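N-acetyl-beta-D glucosaminidase (Rhizomucor miehei CAU432, PDB 4ZM6) probably cleaves beta-linked N-acetylglucosamine as a family 3 glycoside hydrolase and carries an acetyl-CoA-binding, GCN5-related glucosamine N-acetyltransferase region. Local coordinates at residues E156-E167 and K215-P225; F656-D664 and T849-H857. One frame throughout, in Å; residues are numbered along the deposited sequence. Where two conformers were deposited one is given.

Contact 1 (E156-E167 and K215-P225); sequences ELVARMGLAQVE and KALEAGGIACP
Ala159 faces Lys215 with their CA atoms 6.3 Å apart, and the backbones draw together until the CA atoms of Glu167 and Ala223 are separated by 4.1 Å. Here helix 155-171 packs against the end of helix 211-217 and the loop that follows it, within the TIM-barrel-type N-terminal domain of family 3 glycoside hydrolases; in that loop a type I beta turn from Gly221 to Cys224 presents Ile222 and Ala223. At the Lys215 end the contact is mostly aliphatic. Extending from the backbone with CG opposite its own N (chi1 -172°) and bending at chi2 and chi4, the lysine chain lies over the methyl of Ala159, with CD 3.7 Å from Ala159 CB. It crosses Glu156 at about a right angle, and the salt bridge from NZ to Glu156 OE2 is long, at 4.0 Å. In the middle, Leu163 splits its branches: CD1 comes 3.6 Å from Ala216 CA, whereas CD2 meets the methyl of Ala219 and CG that of Ala223. Beyond it, the methylenes of Glu167 run across Ile222, where Glu167 CG is 3.9 Å from Ile222 CG2. The Glu167 carboxylate turns elsewhere, forming salt bridges with Arg171 and, through OE2, with Arg640. Helix 627-642 of the acetyltransferase region also touches Leu163 and Ala223 through Arg640 and Lys215 through Glu641, so the packing lies where the hydrolase domain meets that region. One turn on from Leu163, along the same flank of the helix, Val166 reaches the chain leading into strand 227-230: its CG1 methyl, opposite the backbone N, lies 4.0 Å from Pro225 CB.

Contact 2 (F656-D664 and T849-H857); sequences FFPGVPDDD and TWRSYRLGH
Tyr853 has CG turned opposite its own carbonyl carbon (chi1 -43°), which turns one face of its ring to CG and CD of Pro658, the two side chains crossing at about a right angle, while a similar rotation of Asp663 (chi1 -53°) directs its carboxylate at the backbone of Ser852. The first pair is a CH-pi contact: Pro658 CD stands over the centre of the tyrosine face, 3.7 Å from the ring centroid. Tyr853 CE2 also approaches Phe657 CD1 at 3.8 Å, these side chains too being roughly perpendicular, and the phenol OH is hydrogen-bonded to Asp688. Between these groups runs a short antiparallel pairing, in which Val660 and Arg854 exchange both backbone bonds (Val660 N to Arg854 O, 3.0 Å). It adds 660-661 to strand 847-857. One step on, Asp662 N donates to Ser852 O. Asp663 OD2 then takes the N-H of Ser852 on its syn lone pair, at 2.8 Å and 164°. A water held by Asp663 N donates to that same OD2 and to Ser852 O, closing the end of the pairing. Pro661 and Phe657 touch the bound acetyl-CoA, so this part of the loop borders the cofactor pocket. Ser852 O and Asp663 OD2 thus each accept one backbone N-H and one water hydrogen, and the two donors probably ease the negative charge on OD2.

From the N terminus the chain first closes contact 1, a fairly local loop of 47 intervening residues within the hydrolase domain. It then runs through the rest of that domain, the six-stranded mixed sheet of 373-497 and the five-stranded sheet of the first acetyltransferase region before contact 2 opens at 656-664. Contact 2 closes only at 849-857, after 184 residues, at the C-terminal end of the chain, joining the first N-acetyltransferase region to the second. The two loops follow in series and neither encloses nor crosses the other. Their centres lie 32 Å apart and their nearest atoms about 10 Å, without touching. The region that holds 656-664 also supplies helix 627-642 beside contact 1, so it borders both contacts.

Contact 1 (E156-E167 and K215-P225)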
loop_
_atom_site.group_PDB
_atom_site.type_symbol
_atom_site.label_atom_id
_atom_site.label_comp_id
_atom_site.label_asym_id
_atom_site.label_seq_id
_atom_site.Cartn_x
_atom_site.Cartn_y
_atom_site.Cartn_z
ATOM N N GLU A 156 9.014 -6.381 0.450
ATOM C CA GLU A 156 9.033 -4.924 0.432
ATOM C C GLU A 156 10.468 -4.394 0.496
ATOM O O GLU A 156 10.825 -3.462 -0.226
ATOM C CB GLU A 156 8.193 -4.361 1.579
ATOM C CG GLU A 156 7.560 -3.019 1.257
ATOM C CD GLU A 156 6.746 -3.059 -0.025
ATOM O OE1 GLU A 156 5.909 -3.981 -0.169
ATOM O OE2 GLU A 156 6.961 -2.178 -0.891
ATOM N N LEU A 157 11.290 -5.001 1.347
ATOM C CA LEU A 157 12.710 -4.666 1.411
ATOM C C LEU A 157 13.408 -4.956 0.079
ATOM O O LEU A 157 14.269 -4.194 -0.348
ATOM C CB LEU A 157 13.393 -5.434 2.544
ATOM C CG LEU A 157 14.918 -5.341 2.692
ATOM C CD1 LEU A 157 15.430 -3.912 2.672
ATOM C CD2 LEU A 157 15.355 -6.021 3.980
ATOM N N VAL A 158 13.024 -6.044 -0.582
ATOM C CA VAL A 158 13.606 -6.394 -1.872
ATOM C C VAL A 158 13.214 -5.361 -2.934
ATOM O O VAL A 158 14.017 -5.011 -3.790
ATOM C CB VAL A 158 13.197 -7.822 -2.303
ATOM C CG1 VAL A 158 13.644 -8.121 -3.729
ATOM C CG2 VAL A 158 13.785 -8.853 -1.347
ATOM N N ALA A 159 11.984 -4.864 -2.866
ATOM C CA ALA A 159 11.514 -3.837 -3.792
ATOM C C ALA A 159 12.270 -2.539 -3.582
ATOM O O ALA A 159 12.801 -1.948 -4.528
ATOM C CB ALA A 159 10.027 -3.600 -3.596
ATOM N N ARG A 160 12.299 -2.109 -2.325
ATOM C CA ARG A 160 12.971 -0.885 -1.908
ATOM C C ARG A 160 14.398 -0.833 -2.452
ATOM O O ARG A 160 14.790 0.148 -3.089
ATOM C CB ARG A 160 12.993 -0.816 -0.379
ATOM C CG ARG A 160 13.240 0.566 0.198
ATOM C CD ARG A 160 13.932 0.481 1.553
ATOM N NE ARG A 160 13.304 -0.494 2.439
ATOM C CZ ARG A 160 13.890 -1.040 3.505
ATOM N NH1 ARG A 160 15.139 -0.719 3.849
ATOM N NH2 ARG A 160 13.220 -1.929 4.230
ATOM N N MET A 161 15.152 -1.907 -2.214
ATOM C CA MET A 161 16.558 -1.978 -2.606
ATOM C C MET A 161 16.695 -2.201 -4.111
ATOM O O MET A 161 17.605 -1.663 -4.741
ATOM C CB MET A 161 17.277 -3.101 -1.860
ATOM C CG MET A 161 17.226 -3.036 -0.334
ATOM S SD MET A 161 17.921 -1.590 0.498
ATOM C CE MET A 161 19.437 -1.431 -0.399
ATOM N N GLY A 162 15.794 -2.996 -4.679
ATOM C CA GLY A 162 15.806 -3.294 -6.111
ATOM C C GLY A 162 15.670 -2.048 -6.970
ATOM O O GLY A 162 16.537 -1.767 -7.802
ATOM N N LEU A 163 14.575 -1.311 -6.771
ATOM C CA LEU A 163 14.358 -0.018 -7.437
ATOM C C LEU A 163 15.600 0.857 -7.387
ATOM O O LEU A 163 16.000 1.435 -8.395
ATOM C CB LEU A 163 13.216 0.765 -6.774
ATOM C CG LEU A 163 11.890 0.898 -7.519
ATOM C CD1 LEU A 163 11.094 -0.399 -7.491
ATOM C CD2 LEU A 163 11.089 2.024 -6.890
ATOM N N ALA A 164 16.187 0.962 -6.198
ATOM C CA ALA A 164 17.320 1.843 -5.965
ATOM C C ALA A 164 18.491 1.508 -6.871
ATOM O O ALA A 164 19.159 2.409 -7.375
ATOM C CB ALA A 164 17.749 1.768 -4.509
ATOM N N GLN A 165 18.734 0.214 -7.072
ATOM C CA GLN A 165 19.865 -0.249 -7.876
ATOM C C GLN A 165 19.586 -0.117 -9.369
ATOM O O GLN A 165 20.468 0.273 -10.129
ATOM C CB GLN A 165 20.232 -1.692 -7.523
ATOM C CG GLN A 165 20.891 -1.839 -6.159
ATOM C CD GLN A 165 21.936 -2.944 -6.121
ATOM O OE1 GLN A 165 21.682 -4.074 -6.539
ATOM N NE2 GLN A 165 23.123 -2.617 -5.621
ATOM N N VAL A 166 18.364 -0.442 -9.782
ATOM C CA VAL A 166 17.928 -0.207 -11.159
ATOM C C VAL A 166 18.109 1.271 -11.524
ATOM O O VAL A 166 18.622 1.590 -12.593
ATOM C CB VAL A 166 16.458 -0.619 -11.363
ATOM C CG1 VAL A 166 15.937 -0.136 -12.712
ATOM C CG2 VAL A 166 16.313 -2.131 -11.242
ATOM N N GLU A 167 17.690 2.166 -10.635
ATOM C CA GLU A 167 17.996 3.585 -10.791
ATOM C C GLU A 167 19.505 3.758 -10.923
ATOM O O GLU A 167 19.991 4.232 -11.943
ATOM C CB GLU A 167 17.457 4.414 -9.608
ATOM C CG GLU A 167 18.072 5.808 -9.480
ATOM C CD GLU A 167 17.315 6.733 -8.543
ATOM O OE1 GLU A 167 17.832 7.823 -8.237
ATOM O OE2 GLU A 167 16.203 6.388 -8.107
ATOM N N LYS A 215 6.491 -3.658 -8.256
ATOM C CA LYS A 215 6.916 -2.335 -7.830
ATOM C C LYS A 215 7.917 -1.717 -8.808
ATOM O O LYS A 215 7.870 -0.516 -9.065
ATOM C CB LYS A 215 7.486 -2.390 -6.411
ATOM C CG LYS A 215 7.785 -1.025 -5.808
ATOM C CD LYS A 215 7.469 -0.974 -4.316
ATOM C CE LYS A 215 8.217 0.150 -3.605
ATOM N NZ LYS A 215 9.597 -0.225 -3.175
ATOM N N ALA A 216 8.799 -2.538 -9.366
ATOM C CA ALA A 216 9.777 -2.066 -10.343
ATOM C C ALA A 216 9.089 -1.633 -11.632
ATOM O O ALA A 216 9.339 -0.537 -12.136
ATOM C CB ALA A 216 10.806 -3.149 -10.625
ATOM N N LEU A 217 8.212 -2.486 -12.153
ATOM C CA LEU A 217 7.472 -2.178 -13.381
ATOM C C LEU A 217 6.646 -0.893 -13.264
ATOM O O LEU A 217 6.516 -0.150 -14.233
ATOM C CB LEU A 217 6.552 -3.340 -13.766
ATOM C CG LEU A 217 7.210 -4.689 -14.089
ATOM C CD1 LEU A 217 6.167 -5.686 -14.583
ATOM C CD2 LEU A 217 8.334 -4.532 -15.102
ATOM N N GLU A 218 6.105 -0.635 -12.075
ATOM C CA GLU A 218 5.291 0.558 -11.829
ATOM C C GLU A 218 6.094 1.817 -11.473
ATOM O O GLU A 218 5.510 2.884 -11.302
ATOM C CB GLU A 218 4.286 0.282 -10.709
ATOM C CG GLU A 218 3.161 -0.661 -11.101
ATOM C CD GLU A 218 2.133 -0.828 -9.997
ATOM O OE1 GLU A 218 1.025 -1.331 -10.281
ATOM O OE2 GLU A 218 2.436 -0.453 -8.844
ATOM N N ALA A 219 7.413 1.709 -11.352
ATOM C CA ALA A 219 8.236 2.863 -10.985
ATOM C C ALA A 219 8.078 4.014 -11.982
ATOM O O ALA A 219 7.807 3.796 -13.166
ATOM C CB ALA A 219 9.698 2.457 -10.872
ATOM N N GLY A 220 8.277 5.232 -11.490
ATOM C CA GLY A 220 7.896 6.447 -12.214
ATOM C C GLY A 220 8.779 6.897 -13.365
ATOM O O GLY A 220 8.281 7.503 -14.316
ATOM N N GLY A 221 10.080 6.625 -13.285
ATOM C CA GLY A 221 11.014 7.077 -14.319
ATOM C C GLY A 221 12.246 6.207 -14.480
ATOM O O GLY A 221 12.155 5.068 -14.942
ATOM N N ILE A 222 13.399 6.751 -14.096
ATOM C CA ILE A 222 14.688 6.065 -14.241
ATOM C C ILE A 222 14.757 4.760 -13.433
ATOM O O ILE A 222 15.534 3.862 -13.767
ATOM C CB ILE A 222 15.867 7.008 -13.858
ATOM C CG1 ILE A 222 17.219 6.464 -14.352
ATOM C CG2 ILE A 222 15.917 7.242 -12.355
ATOM C CD1 ILE A 222 17.312 6.280 -15.853
ATOM N N ALA A 223 13.944 4.654 -12.382
ATOM C CA ALA A 223 13.919 3.462 -11.530
ATOM C C ALA A 223 13.159 2.276 -12.132
ATOM O O ALA A 223 13.224 1.169 -11.590
ATOM C CB ALA A 223 13.343 3.805 -10.167
ATOM N N CYS A 224 12.429 2.497 -13.225
ATOM C CA CYS A 224 11.763 1.403 -13.928
ATOM C C CYS A 224 12.791 0.702 -14.808
ATOM O O CYS A 224 13.524 1.371 -15.541
ATOM C CB CYS A 224 10.609 1.917 -14.783
ATOM S SG CYS A 224 9.756 0.620 -15.715
ATOM N N PRO A 225 12.857 -0.641 -14.739
ATOM C CA PRO A 225 13.910 -1.343 -15.466
ATOM C C PRO A 225 13.646 -1.397 -16.963
ATOM O O PRO A 225 12.497 -1.301 -17.397
ATOM C CB PRO A 225 13.885 -2.743 -14.857
ATOM C CG PRO A 225 12.480 -2.930 -14.414
ATOM C CD PRO A 225 11.966 -1.574 -14.027
#

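Contact 2 (F656-D664 and T849-H857)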
loop_
_atom_site.group_PDB
_atom_site.type_symbol
_atom_site.label_atom_id
_atom_site.label_comp_id
_atom_site.label_asym_id
_atom_site.label_seq_id
_atom_site.Cartn_x
_atom_site.Cartn_y
_atom_site.Cartn_z
ATOM N N PHE A 656 11.534 26.517 3.975
ATOM C CA PHE A 656 12.333 26.917 5.134
ATOM C C PHE A 656 13.676 27.464 4.658
ATOM O O PHE A 656 14.091 28.544 5.063
ATOM C CB PHE A 656 12.596 25.733 6.052
ATOM C CG PHE A 656 11.356 25.093 6.601
ATOM C CD1 PHE A 656 10.645 25.697 7.625
ATOM C CD2 PHE A 656 10.923 23.866 6.122
ATOM C CE1 PHE A 656 9.513 25.097 8.148
ATOM C CE2 PHE A 656 9.795 23.259 6.641
ATOM C CZ PHE A 656 9.086 23.875 7.656
ATOM N N PHE A 657 14.350 26.694 3.802
ATOM C CA PHE A 657 15.649 27.065 3.233
ATOM C C PHE A 657 15.689 26.730 1.734
ATOM O O PHE A 657 15.076 25.749 1.303
ATOM C CB PHE A 657 16.777 26.307 3.937
ATOM C CG PHE A 657 16.761 26.421 5.443
ATOM C CD1 PHE A 657 16.830 27.662 6.066
ATOM C CD2 PHE A 657 16.714 25.283 6.242
ATOM C CE1 PHE A 657 16.826 27.762 7.452
ATOM C CE2 PHE A 657 16.711 25.378 7.627
ATOM C CZ PHE A 657 16.771 26.619 8.234
ATOM N N PRO A 658 16.397 27.549 0.932
ATOM C CA PRO A 658 16.559 27.284 -0.499
ATOM C C PRO A 658 17.675 26.284 -0.784
ATOM O O PRO A 658 17.703 25.675 -1.848
ATOM C CB PRO A 658 16.946 28.649 -1.053
ATOM C CG PRO A 658 17.732 29.261 0.053
ATOM C CD PRO A 658 17.076 28.800 1.324
ATOM N N GLY A 659 18.601 26.158 0.159
ATOM C CA GLY A 659 19.672 25.180 0.095
ATOM C C GLY A 659 20.036 24.855 1.524
ATOM O O GLY A 659 19.168 24.879 2.396
ATOM N N VAL A 660 21.309 24.569 1.780
ATOM C CA VAL A 660 21.734 24.229 3.127
ATOM C C VAL A 660 22.441 25.424 3.753
ATOM O O VAL A 660 23.427 25.915 3.209
ATOM C CB VAL A 660 22.667 23.003 3.144
ATOM C CG1 VAL A 660 23.017 22.622 4.580
ATOM C CG2 VAL A 660 22.020 21.829 2.419
ATOM N N PRO A 661 21.937 25.903 4.899
ATOM C CA PRO A 661 22.591 26.998 5.616
ATOM C C PRO A 661 24.098 26.795 5.729
ATOM O O PRO A 661 24.568 25.654 5.776
ATOM C CB PRO A 661 21.942 26.946 7.001
ATOM C CG PRO A 661 20.591 26.371 6.761
ATOM C CD PRO A 661 20.691 25.473 5.558
ATOM N N ASP A 662 24.838 27.901 5.764
ATOM C CA ASP A 662 26.302 27.865 5.782
ATOM C C ASP A 662 26.943 28.572 6.983
ATOM O O ASP A 662 28.140 28.414 7.224
ATOM C CB ASP A 662 26.826 28.490 4.491
ATOM C CG ASP A 662 28.288 28.217 4.267
ATOM O OD1 ASP A 662 28.651 27.039 4.078
ATOM O OD2 ASP A 662 29.072 29.185 4.285
ATOM N N ASP A 663 26.158 29.320 7.749
ATOM C CA ASP A 663 26.714 30.251 8.732
ATOM C C ASP A 663 26.908 29.660 10.133
ATOM O O ASP A 663 27.274 30.381 11.059
ATOM C CB ASP A 663 25.842 31.511 8.798
ATOM C CG ASP A 663 25.633 32.147 7.431
ATOM O OD1 ASP A 663 26.632 32.377 6.712
ATOM O OD2 ASP A 663 24.464 32.402 7.064
ATOM N N ASP A 664 26.672 28.362 10.301
ATOM C CA ASP A 664 27.010 27.695 11.552
ATOM C C ASP A 664 27.565 26.301 11.282
ATOM O O ASP A 664 27.392 25.754 10.193
ATOM C CB ASP A 664 25.811 27.643 12.504
ATOM C CG ASP A 664 24.786 26.607 12.099
ATOM O OD1 ASP A 664 24.130 26.805 11.056
ATOM O OD2 ASP A 664 24.631 25.599 12.826
ATOM N N THR A 849 24.230 41.337 3.246
ATOM C CA THR A 849 23.855 39.915 3.267
ATOM C C THR A 849 23.516 39.496 4.697
ATOM O O THR A 849 24.148 39.943 5.653
ATOM C CB THR A 849 24.921 38.951 2.668
ATOM O OG1 THR A 849 25.688 38.356 3.716
ATOM C CG2 THR A 849 25.856 39.640 1.669
ATOM N N TRP A 850 22.507 38.643 4.820
ATOM C CA TRP A 850 21.936 38.285 6.107
ATOM C C TRP A 850 22.319 36.863 6.494
ATOM O O TRP A 850 22.775 36.614 7.610
ATOM C CB TRP A 850 20.414 38.426 6.043
ATOM C CG TRP A 850 19.736 38.014 7.295
ATOM C CD1 TRP A 850 19.948 38.518 8.539
ATOM C CD2 TRP A 850 18.735 37.000 7.434
ATOM N NE1 TRP A 850 19.142 37.881 9.451
ATOM C CE2 TRP A 850 18.387 36.943 8.797
ATOM C CE3 TRP A 850 18.103 36.132 6.538
ATOM C CZ2 TRP A 850 17.427 36.055 9.290
ATOM C CZ3 TRP A 850 17.147 35.248 7.028
ATOM C CH2 TRP A 850 16.820 35.218 8.392
ATOM N N ARG A 851 22.094 35.932 5.571
ATOM C CA ARG A 851 22.461 34.537 5.754
ATOM C C ARG A 851 22.840 33.948 4.397
ATOM O O ARG A 851 22.350 34.408 3.361
ATOM C CB ARG A 851 21.292 33.744 6.350
ATOM C CG ARG A 851 20.832 34.188 7.730
ATOM C CD ARG A 851 21.807 33.776 8.819
ATOM N NE ARG A 851 21.455 34.336 10.127
ATOM C CZ ARG A 851 20.453 33.911 10.897
ATOM N NH1 ARG A 851 19.671 32.915 10.505
ATOM N NH2 ARG A 851 20.223 34.486 12.069
ATOM N N SER A 852 23.698 32.926 4.403
ATOM C CA SER A 852 24.141 32.278 3.160
ATOM C C SER A 852 23.801 30.788 3.143
ATOM O O SER A 852 23.735 30.144 4.190
ATOM C CB SER A 852 25.646 32.479 2.959
ATOM O OG SER A 852 25.990 33.857 3.008
ATOM N N TYR A 853 23.578 30.254 1.945
ATOM C CA TYR A 853 23.261 28.837 1.759
ATOM C C TYR A 853 24.056 28.251 0.602
ATOM O O TYR A 853 24.411 28.958 -0.333
ATOM C CB TYR A 853 21.767 28.642 1.469
ATOM C CG TYR A 853 20.843 29.475 2.329
ATOM C CD1 TYR A 853 20.483 30.755 1.942
ATOM C CD2 TYR A 853 20.323 28.980 3.521
ATOM C CE1 TYR A 853 19.638 31.523 2.715
ATOM C CE2 TYR A 853 19.471 29.746 4.304
ATOM C CZ TYR A 853 19.137 31.021 3.891
ATOM O OH TYR A 853 18.298 31.805 4.650
ATOM N N ARG A 854 24.318 26.951 0.660
ATOM C CA ARG A 854 24.904 26.234 -0.467
ATOM C C ARG A 854 23.857 25.305 -1.050
ATOM O O ARG A 854 23.358 24.416 -0.357
ATOM C CB ARG A 854 26.118 25.427 -0.026
ATOM C CG ARG A 854 26.795 24.656 -1.153
ATOM C CD ARG A 854 27.933 23.793 -0.630
ATOM N NE ARG A 854 28.872 24.579 0.169
ATOM C CZ ARG A 854 29.794 25.395 -0.338
ATOM N NH1 ARG A 854 29.916 25.557 -1.657
ATOM N NH2 ARG A 854 30.590 26.072 0.486
ATOM N N LEU A 855 23.526 25.508 -2.320
ATOM C CA LEU A 855 22.531 24.679 -2.976
ATOM C C LEU A 855 23.071 23.273 -3.187
ATOM O O LEU A 855 24.284 23.057 -3.201
ATOM C CB LEU A 855 22.122 25.278 -4.322
ATOM C CG LEU A 855 21.573 26.708 -4.305
ATOM C CD1 LEU A 855 20.934 27.034 -5.650
ATOM C CD2 LEU A 855 20.578 26.917 -3.167
ATOM N N GLY A 856 22.152 22.325 -3.332
ATOM C CA GLY A 856 22.481 20.937 -3.638
ATOM C C GLY A 856 21.394 20.382 -4.528
ATOM O O GLY A 856 20.235 20.774 -4.407
ATOM N N HIS A 857 21.763 19.474 -5.424
ATOM C CA HIS A 857 20.804 18.854 -6.333
ATOM C C HIS A 857 21.242 17.429 -6.634
ATOM O O HIS A 857 22.303 16.993 -6.185
ATOM C CB HIS A 857 20.693 19.662 -7.628
ATOM C CG HIS A 857 21.874 19.509 -8.535
ATOM N ND1 HIS A 857 23.009 20.282 -8.412
ATOM C CD2 HIS A 857 22.101 18.668 -9.571
ATOM C CE1 HIS A 857 23.883 19.926 -9.337
ATOM N NE2 HIS A 857 23.355 18.949 -10.054
HETATM O O HOH W 1 23.216 29.928 7.304
#